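Local coordinates for PCF11 protein (Saccharomyces cerevisiae, PDB 1SZ9), which probably recognises the carboxy-terminal domain of RNA polymerase II through its CTD-interacting domain, linking transcription to the processing of mRNA 3' ends, at residues F12-E17 with A47-R51; A34-I38 with G75-T79; L61-Y65 with T101-L105. Residues are numbered along the deposited sequence.

Contact 1: residues F12-E17 with A47-R51; sequences FNSILE and AIESR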
ATOM      1  N   PHE A  12       8.301  10.796  -9.083  1.00 32.16           N
ATOM      2  CA  PHE A  12       7.449   9.781  -8.428  1.00 31.36           C
ATOM      3  C   PHE A  12       6.305  10.509  -7.724  1.00 30.16           C
ATOM      4  O   PHE A  12       5.137  10.152  -7.893  1.00 26.66           O
ATOM      5  CB  PHE A  12       8.251   8.964  -7.390  1.00 28.84           C
ATOM      6  CG  PHE A  12       7.530   7.739  -6.868  1.00 26.87           C
ATOM      7  CD1 PHE A  12       7.603   6.518  -7.544  1.00 23.18           C
ATOM      8  CD2 PHE A  12       6.795   7.800  -5.689  1.00 25.30           C
ATOM      9  CE1 PHE A  12       6.958   5.372  -7.047  1.00 21.22           C
ATOM     10  CE2 PHE A  12       6.141   6.652  -5.187  1.00 26.98           C
ATOM     11  CZ  PHE A  12       6.232   5.441  -5.875  1.00 23.07           C
ATOM     12  N   ASN A  13       6.643  11.533  -6.944  1.00 29.41           N
ATOM     13  CA  ASN A  13       5.628  12.304  -6.216  1.00 32.22           C
ATOM     14  C   ASN A  13       4.616  12.956  -7.154  1.00 32.04           C
ATOM     15  O   ASN A  13       3.416  12.934  -6.906  1.00 32.11           O
ATOM     16  CB  ASN A  13       6.271  13.410  -5.366  1.00 32.98           C
ATOM     17  CG  ASN A  13       6.863  12.892  -4.068  1.00 38.58           C
ATOM     18  OD1 ASN A  13       6.157  12.340  -3.229  1.00 41.95           O
ATOM     19  ND2 ASN A  13       8.163  13.077  -3.892  1.00 39.34           N
ATOM     20  N   SER A  14       5.117  13.543  -8.234  1.00 31.72           N
ATOM     21  CA  SER A  14       4.272  14.225  -9.206  1.00 32.22           C
ATOM     22  C   SER A  14       3.219  13.294  -9.801  1.00 31.20           C
ATOM     23  O   SER A  14       2.047  13.655  -9.960  1.00 30.82           O
ATOM     24  CB  SER A  14       5.164  14.812 -10.306  1.00 32.65           C
ATOM     25  OG  SER A  14       4.398  15.317 -11.380  1.00 42.59           O
ATOM     26  N   ILE A  15       3.648  12.090 -10.149  1.00 29.99           N
ATOM     27  CA  ILE A  15       2.744  11.106 -10.704  1.00 28.64           C
ATOM     28  C   ILE A  15       1.744  10.659  -9.622  1.00 27.98           C
ATOM     29  O   ILE A  15       0.540  10.565  -9.863  1.00 27.24           O
ATOM     30  CB  ILE A  15       3.548   9.906 -11.237  1.00 30.20           C
ATOM     31  CG1 ILE A  15       4.375  10.362 -12.448  1.00 30.52           C
ATOM     32  CG2 ILE A  15       2.612   8.749 -11.584  1.00 30.07           C
ATOM     33  CD1 ILE A  15       5.358   9.326 -12.964  1.00 31.51           C
ATOM     34  N   LEU A  16       2.248  10.410  -8.421  1.00 27.65           N
ATOM     35  CA  LEU A  16       1.403   9.969  -7.324  1.00 28.93           C
ATOM     36  C   LEU A  16       0.253  10.957  -7.068  1.00 29.91           C
ATOM     37  O   LEU A  16      -0.869  10.553  -6.746  1.00 26.54           O
ATOM     38  CB  LEU A  16       2.272   9.799  -6.080  1.00 29.69           C
ATOM     39  CG  LEU A  16       1.759   9.134  -4.804  1.00 32.26           C
ATOM     40  CD1 LEU A  16       0.995   7.836  -5.074  1.00 31.38           C
ATOM     41  CD2 LEU A  16       2.986   8.864  -3.934  1.00 31.54           C
ATOM     42  N   GLU A  17       0.539  12.251  -7.224  1.00 29.48           N
ATOM     43  CA  GLU A  17      -0.470  13.294  -7.016  1.00 32.02           C
ATOM     44  C   GLU A  17      -1.620  13.150  -8.005  1.00 27.61           C
ATOM     45  O   GLU A  17      -2.708  13.648  -7.773  1.00 27.74           O
ATOM     46  CB  GLU A  17       0.144  14.689  -7.175  1.00 33.20           C
ATOM     47  CG  GLU A  17       1.149  15.047  -6.114  1.00 43.42           C
ATOM     48  CD  GLU A  17       0.534  15.162  -4.740  1.00 47.91           C
ATOM     49  OE1 GLU A  17      -0.516  15.832  -4.619  1.00 51.20           O
ATOM     50  OE2 GLU A  17       1.105  14.590  -3.780  1.00 52.84           O
ATOM     51  N   ALA A  47       6.739   8.539   0.366  1.00 25.82           N
ATOM     52  CA  ALA A  47       5.821   9.277  -0.487  1.00 24.01           C
ATOM     53  C   ALA A  47       4.436   8.592  -0.474  1.00 25.14           C
ATOM     54  O   ALA A  47       3.409   9.252  -0.344  1.00 23.37           O
ATOM     55  CB  ALA A  47       6.368   9.325  -1.903  1.00 21.93           C
ATOM     56  N   ILE A  48       4.413   7.266  -0.601  1.00 24.95           N
ATOM     57  CA  ILE A  48       3.148   6.550  -0.602  1.00 24.80           C
ATOM     58  C   ILE A  48       2.462   6.585   0.765  1.00 23.34           C
ATOM     59  O   ILE A  48       1.263   6.812   0.834  1.00 21.42           O
ATOM     60  CB  ILE A  48       3.343   5.091  -1.087  1.00 25.64           C
ATOM     61  CG1 ILE A  48       3.637   5.106  -2.586  1.00 27.51           C
ATOM     62  CG2 ILE A  48       2.071   4.253  -0.862  1.00 24.29           C
ATOM     63  CD1 ILE A  48       3.958   3.765  -3.147  1.00 30.71           C
ATOM     64  N   GLU A  49       3.210   6.369   1.844  1.00 26.43           N
ATOM     65  CA  GLU A  49       2.613   6.396   3.184  1.00 28.16           C
ATOM     66  C   GLU A  49       2.097   7.796   3.493  1.00 29.63           C
ATOM     67  O   GLU A  49       1.032   7.953   4.097  1.00 28.03           O
ATOM     68  CB  GLU A  49       3.615   5.959   4.262  1.00 28.49           C
ATOM     69  CG  GLU A  49       4.152   4.538   4.056  1.00 32.48           C
ATOM     70  CD  GLU A  49       4.769   3.927   5.309  1.00 35.75           C
ATOM     71  OE1 GLU A  49       5.197   4.683   6.201  1.00 36.24           O
ATOM     72  OE2 GLU A  49       4.836   2.678   5.405  1.00 37.33           O
ATOM     73  N   SER A  50       2.851   8.805   3.060  1.00 29.26           N
ATOM     74  CA  SER A  50       2.452  10.193   3.268  1.00 31.11           C
ATOM     75  C   SER A  50       1.135  10.451   2.534  1.00 29.59           C
ATOM     76  O   SER A  50       0.203  11.021   3.112  1.00 27.90           O
ATOM     77  CB  SER A  50       3.555  11.146   2.765  1.00 31.95           C
ATOM     78  OG  SER A  50       3.126  12.490   2.847  1.00 36.76           O
ATOM     79  N   ARG A  51       1.048  10.031   1.267  1.00 29.05           N
ATOM     80  CA  ARG A  51      -0.195  10.214   0.508  1.00 27.85           C
ATOM     81  C   ARG A  51      -1.374   9.507   1.194  1.00 27.99           C
ATOM     82  O   ARG A  51      -2.449  10.086   1.354  1.00 29.62           O
ATOM     83  CB  ARG A  51      -0.061   9.712  -0.951  1.00 30.56           C
ATOM     84  CG  ARG A  51      -1.425   9.418  -1.591  1.00 33.23           C
ATOM     85  CD  ARG A  51      -1.683   9.945  -3.009  1.00 34.07           C
ATOM     86  NE  ARG A  51      -1.804  11.392  -3.063  1.00 37.36           N
ATOM     87  CZ  ARG A  51      -2.757  12.070  -3.705  1.00 35.80           C
ATOM     88  NH1 ARG A  51      -3.728  11.455  -4.380  1.00 31.45           N
ATOM     89  NH2 ARG A  51      -2.727  13.395  -3.671  1.00 32.98           N
TER
HETATM   90  O   HOH W   1      -3.947  14.663  -5.565  1.00 42.95           O
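A small side chain can key two helices together by fitting a hollow between larger ones, and A47 does so here. Its methyl group fills a shallow hollow on helix 3-16 walled by F12, N13 and L16: A47 CB lies 4.1 Å from F12 CD2, 3.3 Å from N13 OD1 and 4.0 Å from L16 CD2. The fit is reciprocal. L16 projects into the matching hollow formed by A47, I48 and R51, with its CD2 4.0 Å from I48 CG1 and its CG 4.0 Å from R51 CD. Deeper in, the F12 ring turns its edge to A47 and I48, CZ reaching I48 CD1 at 3.9 Å, while F44 stacks on the same ring. At the solvent side R51 stretches across the seam and lays one guanidinium face over L16 O and E17 CA. Its NH2 forms a salt bridge with E17 OE1 (3.4 Å), and water 1 joins that NH2 (2.6 Å) to E17 O (2.7 Å). The segment axes pass 10.8 Å apart at 31°. Helix 3-16 thus packs on helix 41-54, with helix 24-36 between them in sequence, within the all-helical, ARM-repeat-like superhelix of the CID.

Contact 2: residues A34-I38 with G75-T79; sequences AEENI and GSPYT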
ATOM      1  N   ALA A  34       9.468   1.981  -9.225  1.00 25.80           N
ATOM      2  CA  ALA A  34       9.929   1.349  -7.991  1.00 25.49           C
ATOM      3  C   ALA A  34      10.880   0.180  -8.306  1.00 24.28           C
ATOM      4  O   ALA A  34      11.840  -0.055  -7.591  1.00 26.56           O
ATOM      5  CB  ALA A  34       8.727   0.872  -7.170  1.00 21.48           C
ATOM      6  N   GLU A  35      10.608  -0.527  -9.394  1.00 25.57           N
ATOM      7  CA  GLU A  35      11.430  -1.651  -9.846  1.00 28.86           C
ATOM      8  C   GLU A  35      12.797  -1.161 -10.356  1.00 31.12           C
ATOM      9  O   GLU A  35      13.838  -1.754 -10.082  1.00 32.02           O
ATOM     10  CB  GLU A  35      10.690  -2.380 -10.982  1.00 29.47           C
ATOM     11  CG  GLU A  35      11.481  -3.433 -11.775  1.00 32.15           C
ATOM     12  CD  GLU A  35      11.447  -4.823 -11.135  1.00 34.05           C
ATOM     13  OE1 GLU A  35      10.434  -5.172 -10.509  1.00 36.28           O
ATOM     14  OE2 GLU A  35      12.418  -5.585 -11.281  1.00 35.35           O
ATOM     15  N   GLU A  36      12.782  -0.056 -11.082  1.00 30.94           N
ATOM     16  CA  GLU A  36      13.988   0.494 -11.678  1.00 31.98           C
ATOM     17  C   GLU A  36      14.841   1.392 -10.799  1.00 31.26           C
ATOM     18  O   GLU A  36      15.975   1.701 -11.145  1.00 30.87           O
ATOM     19  CB  GLU A  36      13.602   1.260 -12.937  1.00 33.34           C
ATOM     20  CG  GLU A  36      13.140   0.380 -14.070  1.00 39.00           C
ATOM     21  CD  GLU A  36      12.297   1.139 -15.071  1.00 42.91           C
ATOM     22  OE1 GLU A  36      12.548   2.351 -15.277  1.00 44.99           O
ATOM     23  OE2 GLU A  36      11.386   0.522 -15.663  1.00 46.54           O
ATOM     24  N   ASN A  37      14.315   1.805  -9.657  1.00 29.62           N
ATOM     25  CA  ASN A  37      15.062   2.699  -8.800  1.00 27.58           C
ATOM     26  C   ASN A  37      15.064   2.250  -7.356  1.00 29.01           C
ATOM     27  O   ASN A  37      14.810   3.044  -6.453  1.00 32.15           O
ATOM     28  CB  ASN A  37      14.474   4.106  -8.926  1.00 27.79           C
ATOM     29  CG  ASN A  37      14.527   4.622 -10.354  1.00 31.26           C
ATOM     30  OD1 ASN A  37      15.538   5.177 -10.781  1.00 27.63           O
ATOM     31  ND2 ASN A  37      13.445   4.410 -11.113  1.00 29.89           N
ATOM     32  N   ILE A  38      15.354   0.975  -7.136  1.00 28.00           N
ATOM     33  CA  ILE A  38      15.381   0.454  -5.792  1.00 30.18           C
ATOM     34  C   ILE A  38      16.256   1.294  -4.874  1.00 31.66           C
ATOM     35  O   ILE A  38      16.033   1.347  -3.670  1.00 30.61           O
ATOM     36  CB  ILE A  38      15.832  -1.016  -5.779  1.00 29.42           C
ATOM     37  CG1 ILE A  38      14.678  -1.893  -6.289  1.00 27.17           C
ATOM     38  CG2 ILE A  38      16.278  -1.425  -4.358  1.00 29.46           C
ATOM     39  CD1 ILE A  38      14.973  -3.400  -6.284  1.00 30.32           C
ATOM     40  N   GLY A  75       8.302  -6.630  -4.883  1.00 27.27           N
ATOM     41  CA  GLY A  75       8.674  -7.392  -3.701  1.00 25.51           C
ATOM     42  C   GLY A  75       9.686  -6.629  -2.872  1.00 25.41           C
ATOM     43  O   GLY A  75       9.521  -5.434  -2.633  1.00 24.67           O
ATOM     44  N   SER A  76      10.745  -7.309  -2.439  1.00 26.82           N
ATOM     45  CA  SER A  76      11.778  -6.671  -1.640  1.00 27.60           C
ATOM     46  C   SER A  76      12.437  -5.529  -2.417  1.00 26.30           C
ATOM     47  O   SER A  76      12.542  -5.577  -3.633  1.00 26.94           O
ATOM     48  CB  SER A  76      12.843  -7.696  -1.225  1.00 30.72           C
ATOM     49  OG  SER A  76      13.770  -7.098  -0.313  1.00 32.01           O
ATOM     50  N   PRO A  77      12.873  -4.476  -1.719  1.00 27.57           N
ATOM     51  CA  PRO A  77      12.809  -4.254  -0.266  1.00 27.73           C
ATOM     52  C   PRO A  77      11.499  -3.586   0.196  1.00 28.15           C
ATOM     53  O   PRO A  77      11.311  -3.284   1.391  1.00 27.22           O
ATOM     54  CB  PRO A  77      14.006  -3.355  -0.025  1.00 27.67           C
ATOM     55  CG  PRO A  77      13.936  -2.454  -1.206  1.00 28.96           C
ATOM     56  CD  PRO A  77      13.652  -3.409  -2.370  1.00 26.75           C
ATOM     57  N   TYR A  78      10.597  -3.358  -0.750  1.00 26.59           N
ATOM     58  CA  TYR A  78       9.328  -2.713  -0.428  1.00 26.44           C
ATOM     59  C   TYR A  78       8.456  -3.514   0.547  1.00 25.90           C
ATOM     60  O   TYR A  78       7.874  -2.941   1.461  1.00 26.57           O
ATOM     61  CB  TYR A  78       8.583  -2.403  -1.726  1.00 24.19           C
ATOM     62  CG  TYR A  78       9.376  -1.493  -2.632  1.00 22.95           C
ATOM     63  CD1 TYR A  78       9.513  -0.129  -2.351  1.00 23.08           C
ATOM     64  CD2 TYR A  78      10.037  -2.007  -3.751  1.00 21.37           C
ATOM     65  CE1 TYR A  78      10.295   0.700  -3.170  1.00 21.52           C
ATOM     66  CE2 TYR A  78      10.820  -1.195  -4.567  1.00 21.55           C
ATOM     67  CZ  TYR A  78      10.944   0.151  -4.274  1.00 22.06           C
ATOM     68  OH  TYR A  78      11.723   0.925  -5.102  1.00 24.20           O
ATOM     69  N   THR A  79       8.380  -4.833   0.366  1.00 26.88           N
ATOM     70  CA  THR A  79       7.602  -5.682   1.258  1.00 27.48           C
ATOM     71  C   THR A  79       8.118  -5.520   2.693  1.00 28.77           C
ATOM     72  O   THR A  79       7.346  -5.545   3.657  1.00 28.48           O
ATOM     73  CB  THR A  79       7.727  -7.180   0.875  1.00 28.03           C
ATOM     74  OG1 THR A  79       9.107  -7.485   0.637  1.00 28.56           O
ATOM     75  CG2 THR A  79       6.889  -7.519  -0.367  1.00 25.44           C
TER
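The apolar centre of this contact is the Y78 ring, which reaches from the start of helix 78-83 to the end of helix 24-36. A34 CB packs against Y78 CZ at 3.7 Å, and I38 CG1 approaches Y78 CE2 at 4.3 Å. A41 and F44 of helix 41-54 and I70 of helix 57-73 also touch the tyrosine side chain. Further out, I38 CG2 rests on P77 CD at 3.8 Å. The proline follows a cis peptide bond in the connection after helix 57-73, where G75 is the first residue to leave helical angles; at its phi of 85° and psi of -134°, a CB would collide with the preceding carbonyl oxygen. At the polar edge Y78 OH donates a hydrogen bond to A34 O (2.7 Å). N37 breaks the helical conformation, leaving I38 N 3.7 Å from A34 O, so the hydroxyl pairs with a carbonyl whose usual i+4 amide lies too far for a good helical hydrogen bond. The side chain of N37 turns back, its ND2 bonding to L33 O. The contact thus joins the C-terminal end of helix 24-36 to residues 76-77 and the first residue of helix 78-83 within the all-helical, ARM-like CID.

Contact 3: residues L61-Y65 with T101-L105; sequences LYAFY and TRTKL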
ATOM      1  N   LEU A  61      -7.519   4.712  -0.811  1.00 19.18           N
ATOM      2  CA  LEU A  61      -7.575   3.349  -1.345  1.00 21.13           C
ATOM      3  C   LEU A  61      -6.640   3.189  -2.537  1.00 18.56           C
ATOM      4  O   LEU A  61      -5.901   2.230  -2.620  1.00 17.62           O
ATOM      5  CB  LEU A  61      -8.996   2.984  -1.805  1.00 19.55           C
ATOM      6  CG  LEU A  61      -9.176   1.588  -2.435  1.00 21.52           C
ATOM      7  CD1 LEU A  61      -8.799   0.509  -1.406  1.00 17.47           C
ATOM      8  CD2 LEU A  61     -10.628   1.379  -2.912  1.00 19.36           C
ATOM      9  N   TYR A  62      -6.680   4.144  -3.457  1.00 18.01           N
ATOM     10  CA  TYR A  62      -5.851   4.046  -4.653  1.00 20.19           C
ATOM     11  C   TYR A  62      -4.360   4.122  -4.340  1.00 19.75           C
ATOM     12  O   TYR A  62      -3.554   3.479  -5.011  1.00 22.65           O
ATOM     13  CB  TYR A  62      -6.299   5.105  -5.661  1.00 17.20           C
ATOM     14  CG  TYR A  62      -7.807   5.079  -5.823  1.00 20.56           C
ATOM     15  CD1 TYR A  62      -8.478   3.890  -6.128  1.00 20.58           C
ATOM     16  CD2 TYR A  62      -8.569   6.232  -5.630  1.00 23.22           C
ATOM     17  CE1 TYR A  62      -9.880   3.854  -6.230  1.00 22.59           C
ATOM     18  CE2 TYR A  62      -9.957   6.215  -5.729  1.00 23.96           C
ATOM     19  CZ  TYR A  62     -10.607   5.024  -6.027  1.00 26.05           C
ATOM     20  OH  TYR A  62     -11.979   5.011  -6.094  1.00 26.89           O
ATOM     21  N   ALA A  63      -4.000   4.867  -3.297  1.00 20.41           N
ATOM     22  CA  ALA A  63      -2.600   4.956  -2.878  1.00 18.91           C
ATOM     23  C   ALA A  63      -2.217   3.583  -2.298  1.00 19.20           C
ATOM     24  O   ALA A  63      -1.091   3.113  -2.484  1.00 21.96           O
ATOM     25  CB  ALA A  63      -2.415   6.063  -1.808  1.00 18.13           C
ATOM     26  N   PHE A  64      -3.140   2.954  -1.575  1.00 18.07           N
ATOM     27  CA  PHE A  64      -2.874   1.608  -1.046  1.00 19.98           C
ATOM     28  C   PHE A  64      -2.764   0.613  -2.222  1.00 18.77           C
ATOM     29  O   PHE A  64      -2.047  -0.385  -2.129  1.00 18.62           O
ATOM     30  CB  PHE A  64      -3.986   1.152  -0.090  1.00 20.18           C
ATOM     31  CG  PHE A  64      -3.534   1.011   1.346  1.00 22.66           C
ATOM     32  CD1 PHE A  64      -2.581   0.052   1.702  1.00 20.26           C
ATOM     33  CD2 PHE A  64      -4.077   1.825   2.346  1.00 21.93           C
ATOM     34  CE1 PHE A  64      -2.172  -0.099   3.025  1.00 21.47           C
ATOM     35  CE2 PHE A  64      -3.673   1.685   3.682  1.00 21.15           C
ATOM     36  CZ  PHE A  64      -2.715   0.716   4.021  1.00 19.80           C
ATOM     37  N   TYR A  65      -3.477   0.867  -3.319  1.00 17.21           N
ATOM     38  CA  TYR A  65      -3.356  -0.044  -4.476  1.00 19.82           C
ATOM     39  C   TYR A  65      -1.974   0.134  -5.084  1.00 17.91           C
ATOM     40  O   TYR A  65      -1.395  -0.810  -5.608  1.00 19.73           O
ATOM     41  CB  TYR A  65      -4.437   0.205  -5.536  1.00 17.19           C
ATOM     42  CG  TYR A  65      -5.825  -0.304  -5.178  1.00 17.86           C
ATOM     43  CD1 TYR A  65      -6.045  -1.118  -4.060  1.00 20.18           C
ATOM     44  CD2 TYR A  65      -6.921   0.005  -5.983  1.00 20.77           C
ATOM     45  CE1 TYR A  65      -7.348  -1.615  -3.759  1.00 17.43           C
ATOM     46  CE2 TYR A  65      -8.203  -0.480  -5.695  1.00 20.56           C
ATOM     47  CZ  TYR A  65      -8.404  -1.292  -4.584  1.00 20.74           C
ATOM     48  OH  TYR A  65      -9.665  -1.804  -4.342  1.00 22.90           O
ATOM     49  N   THR A 101     -15.499   1.235   0.622  1.00 20.09           N
ATOM     50  CA  THR A 101     -14.038   1.245   0.562  1.00 20.01           C
ATOM     51  C   THR A 101     -13.477   0.210   1.535  1.00 20.30           C
ATOM     52  O   THR A 101     -12.447  -0.445   1.252  1.00 18.00           O
ATOM     53  CB  THR A 101     -13.489   2.641   0.907  1.00 21.28           C
ATOM     54  OG1 THR A 101     -14.078   3.594   0.021  1.00 23.18           O
ATOM     55  CG2 THR A 101     -11.971   2.686   0.758  1.00 17.61           C
ATOM     56  N   ARG A 102     -14.145   0.056   2.684  1.00 18.60           N
ATOM     57  CA  ARG A 102     -13.731  -0.953   3.663  1.00 19.21           C
ATOM     58  C   ARG A 102     -13.753  -2.383   3.058  1.00 20.06           C
ATOM     59  O   ARG A 102     -12.838  -3.163   3.294  1.00 21.26           O
ATOM     60  CB  ARG A 102     -14.622  -0.901   4.917  1.00 19.77           C
ATOM     61  CG  ARG A 102     -14.243   0.258   5.869  1.00 20.91           C
ATOM     62  CD  ARG A 102     -15.252   0.498   7.003  1.00 17.36           C
ATOM     63  NE  ARG A 102     -14.799   1.632   7.816  1.00 20.03           N
ATOM     64  CZ  ARG A 102     -15.604   2.453   8.490  1.00 22.24           C
ATOM     65  NH1 ARG A 102     -16.914   2.275   8.464  1.00 18.26           N
ATOM     66  NH2 ARG A 102     -15.098   3.471   9.175  1.00 24.12           N
ATOM     67  N   THR A 103     -14.776  -2.731   2.281  1.00 20.03           N
ATOM     68  CA  THR A 103     -14.805  -4.081   1.699  1.00 20.91           C
ATOM     69  C   THR A 103     -13.640  -4.221   0.733  1.00 20.28           C
ATOM     70  O   THR A 103     -13.101  -5.305   0.574  1.00 21.45           O
ATOM     71  CB  THR A 103     -16.123  -4.395   0.911  1.00 20.67           C
ATOM     72  OG1 THR A 103     -16.234  -3.515  -0.216  1.00 21.91           O
ATOM     73  CG2 THR A 103     -17.338  -4.251   1.814  1.00 20.87           C
ATOM     74  N   LYS A 104     -13.259  -3.125   0.077  1.00 21.66           N
ATOM     75  CA  LYS A 104     -12.121  -3.164  -0.844  1.00 20.46           C
ATOM     76  C   LYS A 104     -10.813  -3.318  -0.063  1.00 22.23           C
ATOM     77  O   LYS A 104      -9.924  -4.074  -0.479  1.00 20.58           O
ATOM     78  CB  LYS A 104     -12.119  -1.913  -1.734  1.00 23.46           C
ATOM     79  CG  LYS A 104     -13.064  -2.087  -2.932  1.00 25.89           C
ATOM     80  CD  LYS A 104     -13.638  -0.792  -3.422  1.00 31.89           C
ATOM     81  CE  LYS A 104     -14.364  -0.997  -4.777  1.00 33.01           C
ATOM     82  NZ  LYS A 104     -14.854  -2.393  -5.012  1.00 28.92           N
ATOM     83  N   LEU A 105     -10.697  -2.631   1.079  1.00 18.61           N
ATOM     84  CA  LEU A 105      -9.495  -2.781   1.920  1.00 19.04           C
ATOM     85  C   LEU A 105      -9.446  -4.214   2.459  1.00 19.34           C
ATOM     86  O   LEU A 105      -8.378  -4.783   2.643  1.00 18.80           O
ATOM     87  CB  LEU A 105      -9.533  -1.836   3.118  1.00 16.94           C
ATOM     88  CG  LEU A 105      -9.379  -0.343   2.811  1.00 17.65           C
ATOM     89  CD1 LEU A 105      -9.628   0.441   4.078  1.00 17.01           C
ATOM     90  CD2 LEU A 105      -7.982  -0.069   2.234  1.00 18.57           C
TER
HETATM   91  O   HOH W   2      -9.812  -4.499  -3.205  1.00 21.23           O
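L61, with 80 Å² buried, is the main projection of this contact, and K104 (46 Å²) and L105 (43 Å²) form most of the surface that receives it. The leucine fits a hollow formed by residues one turn apart: its CB meets T101 CG2 at 3.9 Å, its CD2 meets K104 CD at 3.7 Å, and its CD1 meets L105 CD2 at 3.8 Å. The two segments run almost parallel, 14° apart with axes 11.1 Å from each other, so helix 57-73 and helix 99-112 sit side by side, consistent with equivalent helices of successive ARM-like repeats; the short helices 78-83 and 86-95 lie between them in sequence. On the inner side L105 also meets F64, CD2 to CD2 at 4.3 Å, and the phenylalanine continues into Y90 and T93 of helix 86-95. K104 contributes its aliphatic part, while its amino end leads away. Y65 OH lies 3.6 Å from K104 CB, and water 2 bridges Y65 OH (2.9 Å) and K104 O (2.8 Å).

How the contacts relate
A superhelix is built by passing packing from layer to layer, and helix 57-73 illustrates this. Contacts 1 and 3, with centres 16 Å apart, touch directly: R51 CG lies 3.5 Å from A63 CB, and I48 CG2 3.7 Å from A63 O. Contact 2 touches neither. Its centre is 15 Å from that of contact 1, nearest atoms about 5 Å apart, and 21 Å from that of contact 3, on the opposite side of the chain's centre. F44 spans the first gap, stacking on F12 and packing against Y78, while I70 meets I48, A34 and Y78. With a single protein chain in the assembly, these contacts show the scaffold rather than a bound polymerase tail.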